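Local coordinates for protein beta-galactosidase (Bacillus circulans subsp. alkalophilus, PDB 3TTY) that hydrolyses terminal non-reducing beta-D-galactose residues in beta-galactosides, works as a trimer and holds galactose in the pocket of a TIM barrel, at residues 79-83 against 147-151; 248-254 against 269-275; 417-421 against 544-548; 524-528 against 540-544. All coordinates share one frame; numbering follows the deposited sequence.

Contact 1 of 4, residues 79-83 against 147-151; sequences ATSTG and VSNEY. With GLA (alpha-D-galactopyranose), chain H.
Gly83 and Ser148 bring the two loops together, with their CA atoms 4.3 Å apart, while Thr80 lies across from Val147 nearer the barrel strands. One hydrogen bond joins the loops. Ser148 N donates a hydrogen bond to Thr80 OG1 at 2.8 Å, and the bond is almost straight at 175°. The Thr80 hydroxyl sits between its own backbone N and carbonyl carbon (chi1 58°), which turns OG1 to the opposite loop. Thr82 has the same rotamer. Its OG1 comes down on the backbone of Ser148, 3.1 Å from Ser148 CA. Both threonine hydroxyls are also hydrogen-bonded to Glu236, from helix 215-243, so one carboxylate holds both hydroxyls. Ser148 OG lies alongside the bare backbone of Gly83, 3.4 Å from Gly83 CA. The same hydroxyl stands over one face of the Tyr151 ring, offset toward the rim. Past this tight packing the chain runs on to the sugar. Asn149 ND2 donates to O2 of the galactose at 3.1 Å. His112, bonded to ND2, and Asn252, bonded to OD1, together set the amide. Glu150 OE2 is 3.2 Å from O1 of the sugar. An Asn-Glu pair just after the fourth strand of a TIM barrel is typical of the active site of clan GH-A glycoside hydrolases.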
loop_
_atom_site.group_PDB
_atom_site.type_symbol
_atom_site.label_atom_id
_atom_site.label_comp_id
_atom_site.label_asym_id
_atom_site.label_seq_id
_atom_site.Cartn_x
_atom_site.Cartn_y
_atom_site.Cartn_z
ATOM N N ALA A 79 -16.209 29.396 20.102
ATOM C CA ALA A 79 -15.925 29.030 18.716
ATOM C C ALA A 79 -17.045 29.500 17.773
ATOM O O ALA A 79 -18.197 29.636 18.176
ATOM C CB ALA A 79 -15.698 27.519 18.596
ATOM N N THR A 80 -16.697 29.750 16.518
ATOM C CA THR A 80 -17.673 30.165 15.516
ATOM C C THR A 80 -18.472 29.002 14.923
ATOM O O THR A 80 -19.444 29.233 14.199
ATOM C CB THR A 80 -16.985 30.892 14.361
ATOM O OG1 THR A 80 -16.006 30.021 13.787
ATOM C CG2 THR A 80 -16.304 32.148 14.867
ATOM N N SER A 81 -18.050 27.768 15.201
ATOM C CA SER A 81 -18.769 26.573 14.741
ATOM C C SER A 81 -18.624 26.308 13.247
ATOM O O SER A 81 -19.355 25.495 12.695
ATOM C CB SER A 81 -20.262 26.665 15.070
ATOM O OG SER A 81 -20.642 25.717 16.047
ATOM N N THR A 82 -17.687 26.977 12.592
ATOM C CA THR A 82 -17.542 26.824 11.147
ATOM C C THR A 82 -16.653 25.662 10.681
ATOM O O THR A 82 -16.440 25.490 9.484
ATOM C CB THR A 82 -17.057 28.138 10.498
ATOM O OG1 THR A 82 -15.789 28.504 11.050
ATOM C CG2 THR A 82 -18.078 29.266 10.739
ATOM N N GLY A 83 -16.140 24.860 11.610
ATOM C CA GLY A 83 -15.253 23.762 11.252
ATOM C C GLY A 83 -15.954 22.552 10.639
ATOM O O GLY A 83 -15.306 21.651 10.128
ATOM N N VAL A 147 -11.956 30.631 15.959
ATOM C CA VAL A 147 -12.486 30.602 14.591
ATOM C C VAL A 147 -12.391 29.219 13.981
ATOM O O VAL A 147 -11.301 28.625 13.932
ATOM C CB VAL A 147 -11.741 31.578 13.666
ATOM C CG1 VAL A 147 -12.146 31.349 12.205
ATOM C CG2 VAL A 147 -11.996 33.017 14.100
ATOM N N SER A 148 -13.531 28.700 13.526
ATOM C CA SER A 148 -13.553 27.395 12.873
ATOM C C SER A 148 -12.903 26.351 13.799
ATOM O O SER A 148 -13.056 26.415 15.019
ATOM C CB SER A 148 -12.815 27.479 11.526
ATOM O OG SER A 148 -13.059 26.345 10.711
ATOM N N ASN A 149 -12.196 25.394 13.208
ATOM C CA ASN A 149 -11.434 24.399 13.942
ATOM C C ASN A 149 -10.470 23.699 12.989
ATOM O O ASN A 149 -10.879 23.235 11.921
ATOM C CB ASN A 149 -12.349 23.362 14.592
ATOM C CG ASN A 149 -11.606 22.490 15.592
ATOM O OD1 ASN A 149 -11.145 22.972 16.622
ATOM N ND2 ASN A 149 -11.477 21.206 15.285
ATOM N N GLU A 150 -9.202 23.629 13.383
ATOM C CA GLU A 150 -8.146 23.013 12.569
ATOM C C GLU A 150 -8.359 23.114 11.040
ATOM O O GLU A 150 -8.633 22.114 10.372
ATOM C CB GLU A 150 -7.919 21.546 12.979
ATOM C CG GLU A 150 -7.445 21.347 14.410
ATOM C CD GLU A 150 -6.817 19.971 14.649
ATOM O OE1 GLU A 150 -7.159 19.003 13.922
ATOM O OE2 GLU A 150 -5.967 19.863 15.563
ATOM N N TYR A 151 -8.249 24.323 10.497
ATOM C CA TYR A 151 -8.190 24.506 9.049
ATOM C C TYR A 151 -7.151 23.568 8.404
ATOM O O TYR A 151 -6.056 23.377 8.930
ATOM C CB TYR A 151 -7.806 25.941 8.734
ATOM C CG TYR A 151 -8.888 26.982 8.913
ATOM C CD1 TYR A 151 -9.953 27.047 8.040
ATOM C CD2 TYR A 151 -8.810 27.933 9.929
ATOM C CE1 TYR A 151 -10.926 28.009 8.171
ATOM C CE2 TYR A 151 -9.782 28.919 10.068
ATOM C CZ TYR A 151 -10.835 28.947 9.178
ATOM O OH TYR A 151 -11.815 29.905 9.283
HETATM C C1 GLA H . -8.010 17.794 17.113
HETATM C C2 GLA H . -9.394 18.486 17.038
HETATM C C3 GLA H . -10.314 18.121 18.216
HETATM C C4 GLA H . -10.289 16.607 18.371
HETATM C C5 GLA H . -8.839 16.131 18.509
HETATM C C6 GLA H . -8.847 14.615 18.741
HETATM O O1 GLA H . -7.129 18.279 18.141
HETATM O O2 GLA H . -9.239 19.895 16.995
HETATM O O3 GLA H . -11.672 18.534 17.986
HETATM O O4 GLA H . -10.853 16.072 17.181
HETATM O O5 GLA H . -8.143 16.390 17.285
HETATM O O6 GLA H . -7.578 14.189 19.254
#

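Contact 2 of 4, residues 248-254 against 269-275; sequences PVTTNLM and MDVVSWD. With GLA (alpha-D-galactopyranose), chain H.
The methyl end of Met269 fills a hollow made by Thr250, Thr251 and Leu253. Met269 CE sits 3.3 Å from Thr251 O and also touches Thr250 OG1. The bend at its last torsion (chi3 78°) swings CE into this place. Leu253 comes from the other direction, and the two side chains meet tip to tip, with Leu253 CD2 3.8 Å from Met269 CE. Leu253 CD1 also reaches Val272 CG1. Val271 CG1 rests on Thr250 CB. Asp270 closes the Pro248 end by laying its carboxylate against Pro248 and Val249. Asp270 OD2 accepts from Val249 N at 2.9 Å on its anti lone pair, and it forms a salt bridge with Lys241. At the Leu253 end the strands pair in parallel. Leu253 N donates to Ser273 O at 2.9 Å, and Asp275 N donates to Leu253 O. Met254 C and Leu253 O lie at the edge of the Trp274 ring. Between these ends, Ser273 OG bonds to Thr251 O at 2.9 Å from well above the carbonyl plane. Toward the sugar, Asn252 and Asp275 cross at an angle, amide and carboxylate planes 71° apart. Asn252 ND2 is bonded to Asn149 OD1, and Asn252 OD1 accepts from Glu150 N; together these define which end of the amide is which. Met269 and Leu253 thus carry the apolar filling of this beta-alpha-beta unit, toward Phe233 and Leu297. Asn252 and Asp275 line the galactose pocket and here lie beside the sugar, with Asp275 OD2 3.6 Å from its O1.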
loop_
_atom_site.group_PDB
_atom_site.type_symbol
_atom_site.label_atom_id
_atom_site.label_comp_id
_atom_site.label_asym_id
_atom_site.label_seq_id
_atom_site.Cartn_x
_atom_site.Cartn_y
_atom_site.Cartn_z
ATOM N N PRO A 248 -9.772 39.072 21.644
ATOM C CA PRO A 248 -8.746 38.485 20.768
ATOM C C PRO A 248 -9.277 37.293 19.973
ATOM O O PRO A 248 -10.238 36.641 20.387
ATOM C CB PRO A 248 -7.657 38.019 21.750
ATOM C CG PRO A 248 -7.972 38.688 23.040
ATOM C CD PRO A 248 -9.459 38.862 23.064
ATOM N N VAL A 249 -8.644 37.008 18.843
ATOM C CA VAL A 249 -9.135 35.989 17.932
ATOM C C VAL A 249 -8.012 35.039 17.579
ATOM O O VAL A 249 -6.893 35.473 17.270
ATOM C CB VAL A 249 -9.625 36.609 16.618
ATOM C CG1 VAL A 249 -10.213 35.523 15.714
ATOM C CG2 VAL A 249 -10.635 37.723 16.890
ATOM N N THR A 250 -8.303 33.745 17.632
ATOM C CA THR A 250 -7.337 32.740 17.219
ATOM C C THR A 250 -8.026 31.643 16.423
ATOM O O THR A 250 -9.258 31.627 16.282
ATOM C CB THR A 250 -6.618 32.113 18.430
ATOM O OG1 THR A 250 -5.526 31.310 17.984
ATOM C CG2 THR A 250 -7.574 31.242 19.249
ATOM N N THR A 251 -7.220 30.736 15.891
ATOM C CA THR A 251 -7.722 29.465 15.394
ATOM C C THR A 251 -6.686 28.422 15.795
ATOM O O THR A 251 -5.551 28.779 16.094
ATOM C CB THR A 251 -8.011 29.485 13.861
ATOM O OG1 THR A 251 -8.601 28.240 13.479
ATOM C CG2 THR A 251 -6.715 29.726 13.048
ATOM N N ASN A 252 -7.064 27.151 15.868
ATOM C CA ASN A 252 -6.146 26.166 16.446
ATOM C C ASN A 252 -5.287 25.427 15.413
ATOM O O ASN A 252 -5.812 24.767 14.506
ATOM C CB ASN A 252 -6.859 25.201 17.414
ATOM C CG ASN A 252 -8.097 24.550 16.810
ATOM O OD1 ASN A 252 -8.635 25.020 15.813
ATOM N ND2 ASN A 252 -8.563 23.474 17.432
ATOM N N LEU A 253 -3.969 25.552 15.565
ATOM C CA LEU A 253 -3.013 25.038 14.582
ATOM C C LEU A 253 -2.435 23.692 15.008
ATOM O O LEU A 253 -2.642 23.243 16.144
ATOM C CB LEU A 253 -1.867 26.038 14.358
ATOM C CG LEU A 253 -2.258 27.513 14.253
ATOM C CD1 LEU A 253 -1.041 28.361 13.935
ATOM C CD2 LEU A 253 -3.346 27.728 13.224
ATOM N N MET A 254 -1.681 23.068 14.110
ATOM C CA MET A 254 -1.289 21.675 14.312
ATOM C C MET A 254 0.220 21.462 14.284
ATOM O O MET A 254 0.699 20.433 13.820
ATOM C CB MET A 254 -2.005 20.767 13.309
ATOM C CG MET A 254 -3.520 20.765 13.513
ATOM S SD MET A 254 -4.469 19.894 12.252
ATOM C CE MET A 254 -4.412 21.087 10.921
ATOM N N MET A 269 -3.178 36.381 13.037
ATOM C CA MET A 269 -3.775 35.909 14.296
ATOM C C MET A 269 -3.315 36.744 15.495
ATOM O O MET A 269 -2.148 37.115 15.576
ATOM C CB MET A 269 -3.389 34.445 14.545
ATOM C CG MET A 269 -3.873 33.476 13.484
ATOM S SD MET A 269 -2.909 31.959 13.478
ATOM C CE MET A 269 -3.616 31.109 14.895
ATOM N N ASP A 270 -4.217 37.021 16.435
ATOM C CA ASP A 270 -3.856 37.819 17.613
ATOM C C ASP A 270 -2.907 37.064 18.530
ATOM O O ASP A 270 -2.032 37.648 19.172
ATOM C CB ASP A 270 -5.101 38.222 18.399
ATOM C CG ASP A 270 -5.915 39.293 17.694
ATOM O OD1 ASP A 270 -5.323 40.163 17.014
ATOM O OD2 ASP A 270 -7.151 39.256 17.818
ATOM N N VAL A 271 -3.104 35.754 18.583
ATOM C CA VAL A 271 -2.289 34.866 19.385
ATOM C C VAL A 271 -2.336 33.498 18.724
ATOM O O VAL A 271 -3.335 33.132 18.102
ATOM C CB VAL A 271 -2.837 34.750 20.824
ATOM C CG1 VAL A 271 -4.107 33.946 20.836
ATOM C CG2 VAL A 271 -1.805 34.113 21.741
ATOM N N VAL A 272 -1.253 32.749 18.843
ATOM C CA VAL A 272 -1.205 31.404 18.309
ATOM C C VAL A 272 -1.841 30.457 19.313
ATOM O O VAL A 272 -1.829 30.717 20.508
ATOM C CB VAL A 272 0.243 30.981 18.036
ATOM C CG1 VAL A 272 0.335 29.481 17.762
ATOM C CG2 VAL A 272 0.823 31.803 16.880
ATOM N N SER A 273 -2.445 29.382 18.822
ATOM C CA SER A 273 -2.903 28.314 19.689
ATOM C C SER A 273 -2.684 27.033 18.920
ATOM O O SER A 273 -2.620 27.056 17.683
ATOM C CB SER A 273 -4.375 28.487 20.057
ATOM O OG SER A 273 -5.226 28.229 18.955
ATOM N N TRP A 274 -2.527 25.919 19.628
ATOM C CA TRP A 274 -2.258 24.661 18.940
ATOM C C TRP A 274 -2.654 23.443 19.745
ATOM O O TRP A 274 -2.978 23.538 20.930
ATOM C CB TRP A 274 -0.798 24.590 18.453
ATOM C CG TRP A 274 0.226 23.948 19.356
ATOM C CD1 TRP A 274 0.744 24.454 20.525
ATOM C CD2 TRP A 274 0.917 22.713 19.117
ATOM N NE1 TRP A 274 1.694 23.592 21.036
ATOM C CE2 TRP A 274 1.819 22.518 20.191
ATOM C CE3 TRP A 274 0.854 21.747 18.104
ATOM C CZ2 TRP A 274 2.648 21.400 20.278
ATOM C CZ3 TRP A 274 1.680 20.630 18.193
ATOM C CH2 TRP A 274 2.559 20.466 19.275
ATOM N N ASP A 275 -2.625 22.299 19.074
ATOM C CA ASP A 275 -3.167 21.065 19.607
ATOM C C ASP A 275 -2.056 20.018 19.659
ATOM O O ASP A 275 -1.611 19.515 18.631
ATOM C CB ASP A 275 -4.342 20.595 18.733
ATOM C CG ASP A 275 -5.417 21.690 18.533
ATOM O OD1 ASP A 275 -5.563 22.577 19.402
ATOM O OD2 ASP A 275 -6.128 21.661 17.504
HETATM C C1 GLA H . -8.010 17.794 17.113
HETATM C C2 GLA H . -9.394 18.486 17.038
HETATM C C3 GLA H . -10.314 18.121 18.216
HETATM C C4 GLA H . -10.289 16.607 18.371
HETATM C C5 GLA H . -8.839 16.131 18.509
HETATM C C6 GLA H . -8.847 14.615 18.741
HETATM O O1 GLA H . -7.129 18.279 18.141
HETATM O O2 GLA H . -9.239 19.895 16.995
HETATM O O3 GLA H . -11.672 18.534 17.986
HETATM O O4 GLA H . -10.853 16.072 17.181
HETATM O O5 GLA H . -8.143 16.390 17.285
HETATM O O6 GLA H . -7.578 14.189 19.254
#

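Contact 3 of 4, residues 417-421 against 544-548; sequences PSIAL and GILCD
The flat peptide between Ala420 and Leu421 has Ile545 CG2 over its face, 3.5 Å from Ala420 O. This peptide closes a type I beta turn, residues 418-421, in the trimerisation domain. An ST turn lies within it: Ser418 OG accepts from Ala420 N at 2.7 Å. Tyr318 and Pro317 of a neighbouring subunit lie against the turn. Just before it, Pro417 presents its CG to Leu546 CD2 at 3.8 Å, and the two side chains cross at about a right angle. Phe487 of the same chain and Asn319 of the neighbouring subunit also pack on this proline, whose preceding peptide bond is cis. Leu546 is the wedge on the other side. One of its methyls goes to Pro417; the other, CD1, meets Leu421 CD2 at 3.9 Å. The leucine therefore fits between Pro417, just before the turn, and Leu421, its last residue. Leu421 CG points opposite to the backbone N (chi1 178°), which carries its branch to that methyl. Ile545 stands at a corner, where the chain leaves one sheet for another, and its CG2 also touches Ala420 CB. The side-chain contacts are apolar, and a water supplies the polar link. Ser418 OG donates to this water at 2.6 Å, and the water donates a hydrogen bond to Ile545 O at 2.8 Å.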
loop_
_atom_site.group_PDB
_atom_site.type_symbol
_atom_site.label_atom_id
_atom_site.label_comp_id
_atom_site.label_asym_id
_atom_site.label_seq_id
_atom_site.Cartn_x
_atom_site.Cartn_y
_atom_site.Cartn_z
ATOM N N PRO A 417 17.105 14.280 -4.510
ATOM C CA PRO A 417 18.144 13.263 -4.730
ATOM C C PRO A 417 18.006 11.986 -3.893
ATOM O O PRO A 417 18.730 11.024 -4.170
ATOM C CB PRO A 417 19.431 14.000 -4.354
ATOM C CG PRO A 417 18.996 14.966 -3.306
ATOM C CD PRO A 417 17.583 15.378 -3.648
ATOM N N SER A 418 17.106 11.958 -2.911
ATOM C CA SER A 418 16.897 10.749 -2.107
ATOM C C SER A 418 15.568 10.721 -1.360
ATOM O O SER A 418 15.233 11.660 -0.646
ATOM C CB SER A 418 18.005 10.592 -1.068
ATOM O OG SER A 418 17.612 9.651 -0.081
ATOM N N ILE A 419 14.835 9.621 -1.475
ATOM C CA ILE A 419 13.641 9.456 -0.656
ATOM C C ILE A 419 13.970 9.237 0.822
ATOM O O ILE A 419 13.074 9.185 1.655
ATOM C CB ILE A 419 12.729 8.339 -1.184
ATOM C CG1 ILE A 419 13.466 7.003 -1.198
ATOM C CG2 ILE A 419 12.231 8.692 -2.581
ATOM C CD1 ILE A 419 12.554 5.806 -1.468
ATOM N N ALA A 420 15.253 9.123 1.152
ATOM C CA ALA A 420 15.659 9.023 2.560
ATOM C C ALA A 420 15.930 10.392 3.176
ATOM O O ALA A 420 16.246 10.492 4.357
ATOM C CB ALA A 420 16.870 8.119 2.726
ATOM N N LEU A 421 15.799 11.448 2.379
ATOM C CA LEU A 421 15.905 12.805 2.915
ATOM C C LEU A 421 14.570 13.238 3.477
ATOM O O LEU A 421 13.562 13.293 2.769
ATOM C CB LEU A 421 16.394 13.809 1.860
ATOM C CG LEU A 421 16.489 15.275 2.309
ATOM C CD1 LEU A 421 17.450 15.443 3.486
ATOM C CD2 LEU A 421 16.863 16.210 1.140
ATOM N N GLY A 544 25.570 9.986 7.018
ATOM C CA GLY A 544 24.758 9.239 6.079
ATOM C C GLY A 544 23.740 10.020 5.271
ATOM O O GLY A 544 23.723 11.251 5.267
ATOM N N ILE A 545 22.893 9.267 4.576
ATOM C CA ILE A 545 21.805 9.814 3.779
ATOM C C ILE A 545 22.311 10.512 2.523
ATOM O O ILE A 545 22.185 9.969 1.428
ATOM C CB ILE A 545 20.890 10.717 4.604
ATOM C CG1 ILE A 545 20.493 10.005 5.900
ATOM C CG2 ILE A 545 19.646 11.075 3.799
ATOM C CD1 ILE A 545 19.394 10.712 6.689
ATOM N N LEU A 546 22.887 11.700 2.667
ATOM C CA LEU A 546 23.478 12.375 1.511
ATOM C C LEU A 546 24.884 12.862 1.808
ATOM O O LEU A 546 25.178 13.276 2.918
ATOM C CB LEU A 546 22.600 13.545 1.045
ATOM C CG LEU A 546 21.298 13.185 0.318
ATOM C CD1 LEU A 546 20.185 14.186 0.631
ATOM C CD2 LEU A 546 21.512 13.062 -1.182
ATOM N N CYS A 547 25.751 12.820 0.806
ATOM C CA CYS A 547 27.109 13.326 0.948
ATOM C C CYS A 547 27.384 14.358 -0.129
ATOM O O CYS A 547 27.428 14.029 -1.315
ATOM C CB CYS A 547 28.134 12.193 0.851
ATOM S SG CYS A 547 28.105 10.998 2.228
ATOM N N ASP A 548 27.557 15.609 0.284
ATOM C CA ASP A 548 27.977 16.657 -0.639
ATOM C C ASP A 548 29.470 16.532 -0.924
ATOM O O ASP A 548 30.266 16.406 0.002
ATOM C CB ASP A 548 27.693 18.029 -0.029
ATOM C CG ASP A 548 26.775 18.869 -0.889
ATOM O OD1 ASP A 548 26.525 18.465 -2.051
ATOM O OD2 ASP A 548 26.317 19.931 -0.410
HETATM O O HOH W 1 19.964 8.623 0.484
#

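Contact 4 of 4, residues 524-528 against 540-544; sequences HQNEI and SYSCG
Ser540 OG donates a hydrogen bond to Glu527 OE1 at 2.6 Å, on the carboxylate lone pair that faces away from the other oxygen. The glutamate has CG anti to the backbone N (chi1 -179°) and the chain extended beyond it, reaching diagonally to Ser540 on the neighbouring strand. Behind this outer bond the backbones pair in antiparallel fashion. Asn526 N donates to Cys543 O at 2.9 Å, and Cys543 N returns a bond to Asn526 O. Ile528 and Tyr541 repeat the exchange, with Ile528 N 2.7 Å from Tyr541 O. Side chains alternate. On the face of Asn526, Ile528, Tyr541 and Cys543, Ile528 CD1 rests on Cys543 CB at 3.7 Å, while Cys543 SG lies against Asn526 CB. Phe593 of helix 591-604 covers this isoleucine. The Asn526 amide turns away from the partner strand: its OD1 takes Glu527 N at 2.6 Å and also Gly562 N. On the face of Gln525, Glu527 and Ser542, Gln525 NE2 comes near Ser542 CB, and Ser542 OG is bonded to Asp590. The strand axes lie at 142°, which is a marked twist. This is a beta hairpin within the mixed sheet of the trimerisation domain.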
loop_
_atom_site.group_PDB
_atom_site.type_symbol
_atom_site.label_atom_id
_atom_site.label_comp_id
_atom_site.label_asym_id
_atom_site.label_seq_id
_atom_site.Cartn_x
_atom_site.Cartn_y
_atom_site.Cartn_z
ATOM N N HIS A 524 23.898 2.226 4.092
ATOM C CA HIS A 524 25.252 2.654 3.779
ATOM C C HIS A 524 25.544 3.951 4.517
ATOM O O HIS A 524 24.677 4.816 4.651
ATOM C CB HIS A 524 25.444 2.859 2.282
ATOM C CG HIS A 524 25.540 1.587 1.503
ATOM N ND1 HIS A 524 24.438 0.818 1.194
ATOM C CD2 HIS A 524 26.607 0.949 0.967
ATOM C CE1 HIS A 524 24.823 -0.240 0.503
ATOM N NE2 HIS A 524 26.133 -0.186 0.353
ATOM N N GLN A 525 26.770 4.073 5.001
ATOM C CA GLN A 525 27.198 5.256 5.713
ATOM C C GLN A 525 28.592 5.625 5.248
ATOM O O GLN A 525 29.225 4.872 4.517
ATOM C CB GLN A 525 27.198 4.995 7.219
ATOM C CG GLN A 525 25.833 4.606 7.766
ATOM C CD GLN A 525 25.839 4.352 9.264
ATOM O OE1 GLN A 525 24.782 4.190 9.874
ATOM N NE2 GLN A 525 27.027 4.307 9.862
ATOM N N ASN A 526 29.050 6.800 5.665
ATOM C CA ASN A 526 30.427 7.221 5.462
ATOM C C ASN A 526 30.969 7.670 6.815
ATOM O O ASN A 526 30.338 7.462 7.851
ATOM C CB ASN A 526 30.523 8.361 4.433
ATOM C CG ASN A 526 31.892 8.430 3.746
ATOM O OD1 ASN A 526 32.910 8.731 4.374
ATOM N ND2 ASN A 526 31.910 8.170 2.442
ATOM N N GLU A 527 32.122 8.311 6.797
ATOM C CA GLU A 527 32.856 8.586 8.011
ATOM C C GLU A 527 33.322 10.037 7.996
ATOM O O GLU A 527 33.875 10.512 6.998
ATOM C CB GLU A 527 34.042 7.618 8.099
ATOM C CG GLU A 527 34.944 7.730 9.325
ATOM C CD GLU A 527 36.174 6.808 9.229
ATOM O OE1 GLU A 527 37.046 6.849 10.134
ATOM O OE2 GLU A 527 36.267 6.044 8.239
ATOM N N ILE A 528 33.053 10.742 9.090
ATOM C CA ILE A 528 33.558 12.088 9.302
ATOM C C ILE A 528 34.849 11.962 10.103
ATOM O O ILE A 528 34.847 11.476 11.241
ATOM C CB ILE A 528 32.536 12.954 10.050
ATOM C CG1 ILE A 528 31.311 13.191 9.174
ATOM C CG2 ILE A 528 33.134 14.289 10.441
ATOM C CD1 ILE A 528 30.161 13.802 9.914
ATOM N N SER A 540 36.849 9.866 14.641
ATOM C CA SER A 540 35.886 9.575 13.580
ATOM C C SER A 540 34.446 9.556 14.068
ATOM O O SER A 540 34.178 9.177 15.212
ATOM C CB SER A 540 36.201 8.222 12.935
ATOM O OG SER A 540 37.427 8.275 12.230
ATOM N N TYR A 541 33.525 9.964 13.196
ATOM C CA TYR A 541 32.088 9.810 13.453
ATOM C C TYR A 541 31.427 9.257 12.194
ATOM O O TYR A 541 32.032 9.243 11.129
ATOM C CB TYR A 541 31.442 11.140 13.836
ATOM C CG TYR A 541 32.073 11.816 15.029
ATOM C CD1 TYR A 541 31.556 11.646 16.311
ATOM C CD2 TYR A 541 33.194 12.622 14.876
ATOM C CE1 TYR A 541 32.140 12.261 17.408
ATOM C CE2 TYR A 541 33.781 13.250 15.958
ATOM C CZ TYR A 541 33.254 13.062 17.224
ATOM O OH TYR A 541 33.848 13.679 18.298
ATOM N N SER A 542 30.191 8.787 12.306
ATOM C CA SER A 542 29.504 8.306 11.115
ATOM C C SER A 542 28.610 9.395 10.534
ATOM O O SER A 542 28.177 10.306 11.250
ATOM C CB SER A 542 28.695 7.047 11.419
ATOM O OG SER A 542 27.820 7.280 12.502
ATOM N N CYS A 543 28.358 9.317 9.230
ATOM C CA CYS A 543 27.394 10.211 8.605
ATOM C C CYS A 543 26.677 9.446 7.513
ATOM O O CYS A 543 27.124 8.376 7.119
ATOM C CB CYS A 543 28.079 11.452 8.031
ATOM S SG CYS A 543 29.157 11.105 6.623
ATOM N N GLY A 544 25.570 9.986 7.018
ATOM C CA GLY A 544 24.758 9.239 6.079
ATOM C C GLY A 544 23.740 10.020 5.271
ATOM O O GLY A 544 23.723 11.251 5.267
#

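Contacts 1 and 2 are buried in the TIM barrel and share the galactose pocket. They meet directly through Asn149 and Asn252, so neighbouring barrel strands offer one joined polar surface to the sugar. Contacts 3 and 4 lie in the trimerisation domain and are only partly buried. They share Gly544, where the chain passes from strand 540-544 into strand 546-552. The centres of contacts 1 and 4 are about 48 Å apart. Chemistry follows place. Contact 1 rests on hydroxyls held by the carboxylate of Glu236, and contact 2 mixes strand pairing with apolar filling. Contact 4 is mostly backbone ladder, whereas contact 3 relies on methyls and a water beside a neighbouring subunit.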